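Local coordinates for protein putative adenosine kinase (Schistosoma mansoni, PDB 3VAS) that probably phosphorylates adenosine to AMP with ATP as phosphate donor, as an adenosine kinase of the ribokinase (pfkB) family, at residues N86-I91 against L123-E128; A179-I184 against G325-Y330; I282-G285 against L289-T292. One frame throughout, in Å; residues are numbered along the deposited sequence.

Contact 1 of 3, residues N86-I91 against L123-E128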
loop_
_atom_site.group_PDB
_atom_site.type_symbol
_atom_site.label_atom_id
_atom_site.label_comp_id
_atom_site.label_asym_id
_atom_site.label_seq_id
_atom_site.Cartn_x
_atom_site.Cartn_y
_atom_site.Cartn_z
ATOM N N ASN A 86 -4.924 2.072 3.847
ATOM C CA ASN A 86 -5.978 1.440 3.054
ATOM C C ASN A 86 -5.997 -0.079 3.261
ATOM O O ASN A 86 -7.040 -0.669 3.553
ATOM C CB ASN A 86 -5.804 1.733 1.557
ATOM C CG ASN A 86 -6.171 3.162 1.172
ATOM O OD1 ASN A 86 -6.784 3.902 1.945
ATOM N ND2 ASN A 86 -5.813 3.544 -0.052
ATOM N N THR A 87 -4.828 -0.696 3.120
ATOM C CA THR A 87 -4.686 -2.142 3.236
ATOM C C THR A 87 -5.012 -2.649 4.638
ATOM O O THR A 87 -5.794 -3.586 4.806
ATOM C CB THR A 87 -3.259 -2.581 2.840
ATOM O OG1 THR A 87 -3.063 -2.341 1.441
ATOM C CG2 THR A 87 -3.039 -4.059 3.123
ATOM N N VAL A 88 -4.421 -2.018 5.646
ATOM C CA VAL A 88 -4.595 -2.466 7.022
ATOM C C VAL A 88 -6.029 -2.299 7.524
ATOM O O VAL A 88 -6.563 -3.178 8.198
ATOM C CB VAL A 88 -3.598 -1.761 7.957
ATOM C CG1 VAL A 88 -3.951 -2.010 9.423
ATOM C CG2 VAL A 88 -2.191 -2.231 7.645
ATOM N N LYS A 89 -6.670 -1.188 7.182
ATOM C CA LYS A 89 -8.034 -0.986 7.648
ATOM C C LYS A 89 -9.021 -1.900 6.922
ATOM O O LYS A 89 -10.052 -2.270 7.479
ATOM C CB LYS A 89 -8.451 0.488 7.578
ATOM C CG LYS A 89 -8.714 1.043 6.191
ATOM C CD LYS A 89 -8.969 2.553 6.279
ATOM C CE LYS A 89 -9.521 3.108 4.974
ATOM N NZ LYS A 89 -9.786 4.572 5.064
ATOM N N MET A 90 -8.705 -2.286 5.690
ATOM C CA MET A 90 -9.566 -3.240 4.997
ATOM C C MET A 90 -9.367 -4.656 5.539
ATOM O O MET A 90 -10.324 -5.426 5.619
ATOM C CB MET A 90 -9.385 -3.206 3.478
ATOM C CG MET A 90 -10.395 -4.090 2.744
ATOM S SD MET A 90 -10.365 -3.894 0.950
ATOM C CE MET A 90 -11.824 -4.820 0.465
ATOM N N ILE A 91 -8.136 -5.000 5.917
ATOM C CA ILE A 91 -7.899 -6.272 6.602
ATOM C C ILE A 91 -8.785 -6.329 7.845
ATOM O O ILE A 91 -9.434 -7.337 8.122
ATOM C CB ILE A 91 -6.434 -6.435 7.037
ATOM C CG1 ILE A 91 -5.513 -6.534 5.821
ATOM C CG2 ILE A 91 -6.266 -7.674 7.920
ATOM C CD1 ILE A 91 -4.045 -6.650 6.181
ATOM N N LEU A 123 -13.771 2.095 12.261
ATOM C CA LEU A 123 -13.522 0.762 11.719
ATOM C C LEU A 123 -12.981 -0.231 12.757
ATOM O O LEU A 123 -12.672 -1.376 12.419
ATOM C CB LEU A 123 -12.559 0.858 10.528
ATOM C CG LEU A 123 -13.146 1.438 9.239
ATOM C CD1 LEU A 123 -12.058 1.732 8.229
ATOM C CD2 LEU A 123 -14.168 0.471 8.653
ATOM N N ASP A 124 -12.881 0.213 14.010
ATOM C CA ASP A 124 -12.275 -0.576 15.093
ATOM C C ASP A 124 -10.794 -0.877 14.859
ATOM O O ASP A 124 -10.271 -1.887 15.329
ATOM C CB ASP A 124 -13.041 -1.876 15.351
ATOM C CG ASP A 124 -14.453 -1.630 15.830
ATOM O OD1 ASP A 124 -14.688 -0.584 16.471
ATOM O OD2 ASP A 124 -15.323 -2.483 15.564
ATOM N N LEU A 125 -10.128 0.006 14.127
ATOM C CA LEU A 125 -8.690 -0.086 13.928
ATOM C C LEU A 125 -7.961 0.665 15.046
ATOM O O LEU A 125 -8.126 1.875 15.197
ATOM C CB LEU A 125 -8.328 0.492 12.556
ATOM C CG LEU A 125 -6.860 0.614 12.156
ATOM C CD1 LEU A 125 -6.207 -0.743 12.130
ATOM C CD2 LEU A 125 -6.740 1.290 10.798
ATOM N N VAL A 126 -7.175 -0.050 15.844
ATOM C CA VAL A 126 -6.380 0.593 16.888
ATOM C C VAL A 126 -5.262 1.426 16.260
ATOM O O VAL A 126 -4.502 0.932 15.431
ATOM C CB VAL A 126 -5.767 -0.435 17.871
ATOM C CG1 VAL A 126 -4.715 0.227 18.756
ATOM C CG2 VAL A 126 -6.849 -1.073 18.724
ATOM N N THR A 127 -5.174 2.695 16.645
ATOM C CA THR A 127 -4.142 3.573 16.108
ATOM C C THR A 127 -3.329 4.258 17.199
ATOM O O THR A 127 -3.802 4.460 18.316
ATOM C CB THR A 127 -4.733 4.661 15.188
ATOM O OG1 THR A 127 -5.647 5.481 15.928
ATOM C CG2 THR A 127 -5.456 4.034 14.009
ATOM N N GLU A 128 -2.090 4.594 16.861
ATOM C CA GLU A 128 -1.274 5.477 17.681
ATOM C C GLU A 128 -0.613 6.495 16.763
ATOM O O GLU A 128 0.524 6.311 16.323
ATOM C CB GLU A 128 -0.222 4.692 18.469
ATOM C CG GLU A 128 -0.776 3.906 19.648
ATOM C CD GLU A 128 -1.262 4.797 20.786
ATOM O OE1 GLU A 128 -0.879 5.987 20.837
ATOM O OE2 GLU A 128 -2.028 4.300 21.638
#
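V88 CG1 and L125 CG both lie anti to their backbone N (chi1 169° and 175°), which brings the two side chains together. V88 CG1 then touches L125 CD1 at 3.7 Å, and the side chains cross at about a right angle. The other methyl of L125, CD2, lies 3.7 Å from K89 CB. So the fork of L125 spans two neighbouring residues of helix 83-95. K89 starts with CG between its backbone N and carbonyl carbon, then runs extended. L123 CD1 sits against this chain, 3.7 Å from K89 CD and 3.9 Å from K89 CB. L123 and L125 flank D124, which has positive phi in a Schellman motif ending helix 111-122. The turn leads into strand 126-131, and both leucines point at helix 83-95. L125 also packs on C101 and Y103 of strand 101-107, which pairs with that strand. No hydrogen bond crosses the contact. N86, two residues before V88, is hydrogen-bonded through ND2 to adenosine O3'. The methylenes of K89 serve as apolar surface for L123 and L125, just after helix 111-122, while its NZ forms a salt bridge with D119 on that helix, so packing and charge have separate partners.

Contact 2 of 3, residues A179-I184 against G325-Y330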
loop_
_atom_site.group_PDB
_atom_site.type_symbol
_atom_site.label_atom_id
_atom_site.label_comp_id
_atom_site.label_asym_id
_atom_site.label_seq_id
_atom_site.Cartn_x
_atom_site.Cartn_y
_atom_site.Cartn_z
ATOM N N ALA A 179 2.206 -8.036 17.555
ATOM C CA ALA A 179 1.810 -8.400 16.194
ATOM C C ALA A 179 2.550 -9.637 15.705
ATOM O O ALA A 179 3.699 -9.870 16.073
ATOM C CB ALA A 179 2.031 -7.241 15.239
ATOM N N GLN A 180 1.882 -10.433 14.878
ATOM C CA GLN A 180 2.510 -11.605 14.271
ATOM C C GLN A 180 2.656 -11.371 12.780
ATOM O O GLN A 180 3.380 -12.094 12.089
ATOM C CB GLN A 180 1.682 -12.863 14.534
ATOM C CG GLN A 180 1.559 -13.216 16.009
ATOM C CD GLN A 180 2.909 -13.451 16.659
ATOM O OE1 GLN A 180 3.185 -12.945 17.749
ATOM N NE2 GLN A 180 3.760 -14.224 15.992
ATOM N N VAL A 181 1.957 -10.346 12.297
ATOM C CA VAL A 181 1.923 -10.011 10.876
ATOM C C VAL A 181 2.121 -8.512 10.673
ATOM O O VAL A 181 1.487 -7.701 11.349
ATOM C CB VAL A 181 0.576 -10.417 10.241
ATOM C CG1 VAL A 181 0.514 -9.983 8.780
ATOM C CG2 VAL A 181 0.352 -11.922 10.374
ATOM N N TYR A 182 3.002 -8.146 9.747
ATOM C CA TYR A 182 3.212 -6.740 9.413
ATOM C C TYR A 182 2.924 -6.461 7.944
ATOM O O TYR A 182 3.206 -7.287 7.072
ATOM C CB TYR A 182 4.638 -6.304 9.750
ATOM C CG TYR A 182 5.057 -6.646 11.159
ATOM C CD1 TYR A 182 4.694 -5.837 12.227
ATOM C CD2 TYR A 182 5.807 -7.780 11.422
ATOM C CE1 TYR A 182 5.071 -6.149 13.519
ATOM C CE2 TYR A 182 6.185 -8.103 12.711
ATOM C CZ TYR A 182 5.816 -7.284 13.754
ATOM O OH TYR A 182 6.193 -7.601 15.040
ATOM N N TYR A 183 2.337 -5.300 7.680
ATOM C CA TYR A 183 2.209 -4.805 6.322
ATOM C C TYR A 183 2.747 -3.383 6.250
ATOM O O TYR A 183 2.211 -2.483 6.898
ATOM C CB TYR A 183 0.753 -4.829 5.844
ATOM C CG TYR A 183 0.609 -4.369 4.408
ATOM C CD1 TYR A 183 0.822 -5.250 3.348
ATOM C CD2 TYR A 183 0.286 -3.050 4.106
ATOM C CE1 TYR A 183 0.706 -4.832 2.028
ATOM C CE2 TYR A 183 0.173 -2.620 2.791
ATOM C CZ TYR A 183 0.379 -3.515 1.758
ATOM O OH TYR A 183 0.254 -3.087 0.454
ATOM N N ILE A 184 3.812 -3.185 5.479
ATOM C CA ILE A 184 4.314 -1.843 5.209
ATOM C C ILE A 184 4.565 -1.653 3.713
ATOM O O ILE A 184 5.289 -2.432 3.087
ATOM C CB ILE A 184 5.620 -1.537 5.972
ATOM C CG1 ILE A 184 5.503 -1.914 7.451
ATOM C CG2 ILE A 184 5.981 -0.061 5.833
ATOM C CD1 ILE A 184 6.790 -1.698 8.228
ATOM N N GLY A 325 -7.145 -8.249 0.879
ATOM C CA GLY A 325 -7.925 -9.446 0.621
ATOM C C GLY A 325 -7.076 -10.701 0.711
ATOM O O GLY A 325 -7.506 -11.705 1.281
ATOM N N PHE A 326 -5.863 -10.646 0.168
ATOM C CA PHE A 326 -4.969 -11.797 0.238
ATOM C C PHE A 326 -4.563 -12.109 1.671
ATOM O O PHE A 326 -4.709 -13.237 2.130
ATOM C CB PHE A 326 -3.702 -11.601 -0.605
ATOM C CG PHE A 326 -2.794 -12.807 -0.599
ATOM C CD1 PHE A 326 -2.981 -13.832 -1.517
ATOM C CD2 PHE A 326 -1.784 -12.931 0.345
ATOM C CE1 PHE A 326 -2.166 -14.958 -1.501
ATOM C CE2 PHE A 326 -0.964 -14.048 0.366
ATOM C CZ PHE A 326 -1.156 -15.066 -0.561
ATOM N N ILE A 327 -4.033 -11.105 2.362
ATOM C CA ILE A 327 -3.482 -11.295 3.699
ATOM C C ILE A 327 -4.526 -11.754 4.715
ATOM O O ILE A 327 -4.273 -12.678 5.488
ATOM C CB ILE A 327 -2.780 -10.017 4.191
ATOM C CG1 ILE A 327 -1.560 -9.722 3.309
ATOM C CG2 ILE A 327 -2.365 -10.151 5.653
ATOM C CD1 ILE A 327 -0.974 -8.345 3.530
ATOM N N ALA A 328 -5.698 -11.121 4.693
ATOM C CA ALA A 328 -6.773 -11.441 5.631
ATOM C C ALA A 328 -7.125 -12.920 5.594
ATOM O O ALA A 328 -7.414 -13.521 6.630
ATOM C CB ALA A 328 -8.015 -10.596 5.346
ATOM N N ASP A 329 -7.098 -13.499 4.398
ATOM C CA ASP A 329 -7.415 -14.916 4.233
ATOM C C ASP A 329 -6.206 -15.793 4.523
ATOM O O ASP A 329 -6.318 -16.804 5.213
ATOM C CB ASP A 329 -7.966 -15.199 2.832
ATOM C CG ASP A 329 -9.486 -15.258 2.805
ATOM O OD1 ASP A 329 -10.127 -14.524 3.587
ATOM O OD2 ASP A 329 -10.045 -16.047 2.013
ATOM N N TYR A 330 -5.047 -15.382 4.015
ATOM C CA TYR A 330 -3.822 -16.164 4.142
ATOM C C TYR A 330 -3.389 -16.358 5.598
ATOM O O TYR A 330 -2.914 -17.432 5.968
ATOM C CB TYR A 330 -2.690 -15.521 3.329
ATOM C CG TYR A 330 -1.488 -16.411 3.147
ATOM C CD1 TYR A 330 -1.498 -17.441 2.214
ATOM C CD2 TYR A 330 -0.337 -16.221 3.900
ATOM C CE1 TYR A 330 -0.399 -18.263 2.038
ATOM C CE2 TYR A 330 0.771 -17.039 3.731
ATOM C CZ TYR A 330 0.733 -18.059 2.798
ATOM O OH TYR A 330 1.828 -18.879 2.626
#
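I327 of helix 318-330 reaches V181 and Y183 of strand 181-185, a helix-on-strand contact in the alpha/beta core of the ribokinase fold. The tight part is at Y183. Its CD1 lies 3.6 Å from I327 CD1, and CE1 of the same ring is 4.2 Å from that methyl. The methyl comes to the ring obliquely, and the two side chains cross at about a right angle. The looser part is at V181, where CG1 stands 4.3 Å from I327 CG2. A single isoleucine serves both sites because its two branches part at CB. CG1 is anti to the carbonyl carbon (chi1 -65°) and carries CD1 to the tyrosine, while CG2 turns to the valine. V181 and Y183 are two apart on the strand, so both point to the helix. Y182 between them points away and packs on I199, H202 and S203 of helix 189-205. The strand is thus covered by helices on both faces. Burial changes along the segments. All three touching residues are buried, but Q180, just before the strand, and D329 and Y330 at the end of the helix are partly exposed. D329 OD1 forms a salt bridge with R332 there. The contact itself has no hydrogen bond and covers a modest 111 Å², both sides summed. Helix 83-95 closes in beside it, with T84 on Y183. The phenol oxygen of Y183 is hydrogen-bonded to N213 ND2.

Contact 3 of 3, residues I282-G285 against L289-T292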
loop_
_atom_site.group_PDB
_atom_site.type_symbol
_atom_site.label_atom_id
_atom_site.label_comp_id
_atom_site.label_asym_id
_atom_site.label_seq_id
_atom_site.Cartn_x
_atom_site.Cartn_y
_atom_site.Cartn_z
ATOM N N ILE A 282 2.739 -10.749 -8.379
ATOM C CA ILE A 282 2.750 -9.605 -9.277
ATOM C C ILE A 282 1.430 -9.516 -10.027
ATOM O O ILE A 282 1.124 -10.371 -10.858
ATOM C CB ILE A 282 3.905 -9.707 -10.302
ATOM C CG1 ILE A 282 5.248 -9.861 -9.584
ATOM C CG2 ILE A 282 3.916 -8.495 -11.234
ATOM C CD1 ILE A 282 5.563 -8.729 -8.628
ATOM N N THR A 283 0.646 -8.484 -9.734
ATOM C CA THR A 283 -0.623 -8.302 -10.429
ATOM C C THR A 283 -0.399 -7.644 -11.795
ATOM O O THR A 283 0.596 -6.950 -11.999
ATOM C CB THR A 283 -1.631 -7.493 -9.584
ATOM O OG1 THR A 283 -1.066 -6.222 -9.236
ATOM C CG2 THR A 283 -1.985 -8.254 -8.307
ATOM N N ARG A 284 -1.317 -7.881 -12.729
ATOM C CA ARG A 284 -1.148 -7.417 -14.109
ATOM C C ARG A 284 -2.457 -6.886 -14.707
ATOM O O ARG A 284 -2.781 -7.156 -15.867
ATOM C CB ARG A 284 -0.594 -8.552 -14.987
ATOM C CG ARG A 284 0.820 -8.999 -14.625
ATOM C CD ARG A 284 1.326 -10.130 -15.519
ATOM N NE ARG A 284 1.254 -9.804 -16.941
ATOM C CZ ARG A 284 0.520 -10.469 -17.832
ATOM N NH1 ARG A 284 -0.217 -11.512 -17.458
ATOM N NH2 ARG A 284 0.527 -10.094 -19.108
ATOM N N GLY A 285 -3.208 -6.130 -13.913
ATOM C CA GLY A 285 -4.468 -5.573 -14.376
ATOM C C GLY A 285 -5.507 -6.637 -14.678
ATOM O O GLY A 285 -5.788 -7.497 -13.841
ATOM N N LEU A 289 -2.461 -12.637 -13.065
ATOM C CA LEU A 289 -1.412 -12.267 -12.136
ATOM C C LEU A 289 -0.410 -13.406 -12.074
ATOM O O LEU A 289 -0.739 -14.552 -12.391
ATOM C CB LEU A 289 -1.991 -11.960 -10.746
ATOM C CG LEU A 289 -2.718 -13.059 -9.960
ATOM C CD1 LEU A 289 -1.745 -13.933 -9.176
ATOM C CD2 LEU A 289 -3.744 -12.446 -9.023
ATOM N N LEU A 290 0.810 -13.083 -11.666
ATOM C CA LEU A 290 1.868 -14.069 -11.535
ATOM C C LEU A 290 2.189 -14.269 -10.063
ATOM O O LEU A 290 2.139 -13.325 -9.276
ATOM C CB LEU A 290 3.126 -13.613 -12.289
ATOM C CG LEU A 290 2.940 -13.260 -13.765
ATOM C CD1 LEU A 290 4.209 -12.666 -14.347
ATOM C CD2 LEU A 290 2.491 -14.483 -14.564
ATOM N N TYR A 291 2.511 -15.502 -9.692
ATOM C CA TYR A 291 3.033 -15.770 -8.360
ATOM C C TYR A 291 4.058 -16.896 -8.388
ATOM O O TYR A 291 4.017 -17.768 -9.251
ATOM C CB TYR A 291 1.908 -16.079 -7.364
ATOM C CG TYR A 291 1.180 -17.391 -7.590
ATOM C CD1 TYR A 291 1.624 -18.568 -6.999
ATOM C CD2 TYR A 291 0.037 -17.445 -8.376
ATOM C CE1 TYR A 291 0.952 -19.770 -7.197
ATOM C CE2 TYR A 291 -0.637 -18.637 -8.582
ATOM C CZ TYR A 291 -0.178 -19.793 -7.991
ATOM O OH TYR A 291 -0.854 -20.974 -8.200
ATOM N N THR A 292 4.989 -16.849 -7.444
ATOM C CA THR A 292 5.972 -17.905 -7.256
ATOM C C THR A 292 6.498 -17.757 -5.842
ATOM O O THR A 292 6.145 -16.808 -5.140
ATOM C CB THR A 292 7.154 -17.779 -8.251
ATOM O OG1 THR A 292 8.005 -18.937 -8.161
ATOM C CG2 THR A 292 7.966 -16.519 -7.960
#
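I282 and L290 hold each other by two backbone hydrogen bonds. I282 N donates to L290 O at 2.8 Å, with an N-H...O angle of 165°. L290 N donates to I282 O, also at 2.8 Å and at 171°. Both bonds are short and nearly straight. The N-H and C=O of both residues are therefore satisfied within the pair. The next residues turn their backbone groups to the outer neighbours: T283 bonds with G239, L289 with F302, and Y291 with H300. T292 bonds back to V280, two residues further along each strand.

This is a beta hairpin, strand 279-284 running antiparallel to strand 287-293, and I282 with L290 is a hydrogen-bonded pair. The hairpin continues the sheet from strand 236-240 out to strand 300-302. The side chains of this pair project on one face, with I282 CB 4.5 Å from L290 CB, and both rest on V258 of helix 257-267. L289 and T283 touch helix 318-330. L289 CB also packs against the backbone, 3.5 Å from I282 O and 3.9 Å from T283 CA.

R284 extends the apolar side before its charge is met. Its CD lies 3.9 Å from L290 CG and 4.0 Å from L290 CD1, and the two side chains cross at a slant. The chain bends at chi3 (55°). The guanidinium then has two partners outside the pair of segments: NE forms a salt bridge with E241, and NH1 is hydrogen-bonded to the carbonyl oxygen of P288. The hydroxyl of T292 is engaged with R263 NH2 and E298 O, and T283 OG1 makes a weak hydrogen bond to G239 O.

How the contacts relate
Contacts 1 and 2 join directly, with centres 12 Å apart. T87 CB lies 3.4 Å from Y183 CE2, and I91 CD1 lies 3.9 Å from I327 CG2. Helix 83-95 thus packs on L123 and L125, ahead of strand 126-131, in contact 1, and on both partners of contact 2. Contact 3 stands apart, its centre about 18 Å from that of contact 2 and about 25 Å from that of contact 1. Helix 318-330 bridges the gap to contact 2, since its F322 meets T283 and L289. Segment 86-91 reaches adenosine directly through N86. Of the packing side chains, those of K89 and Y183 are about 8 Å from the ligand, and that of T283 about 11 Å.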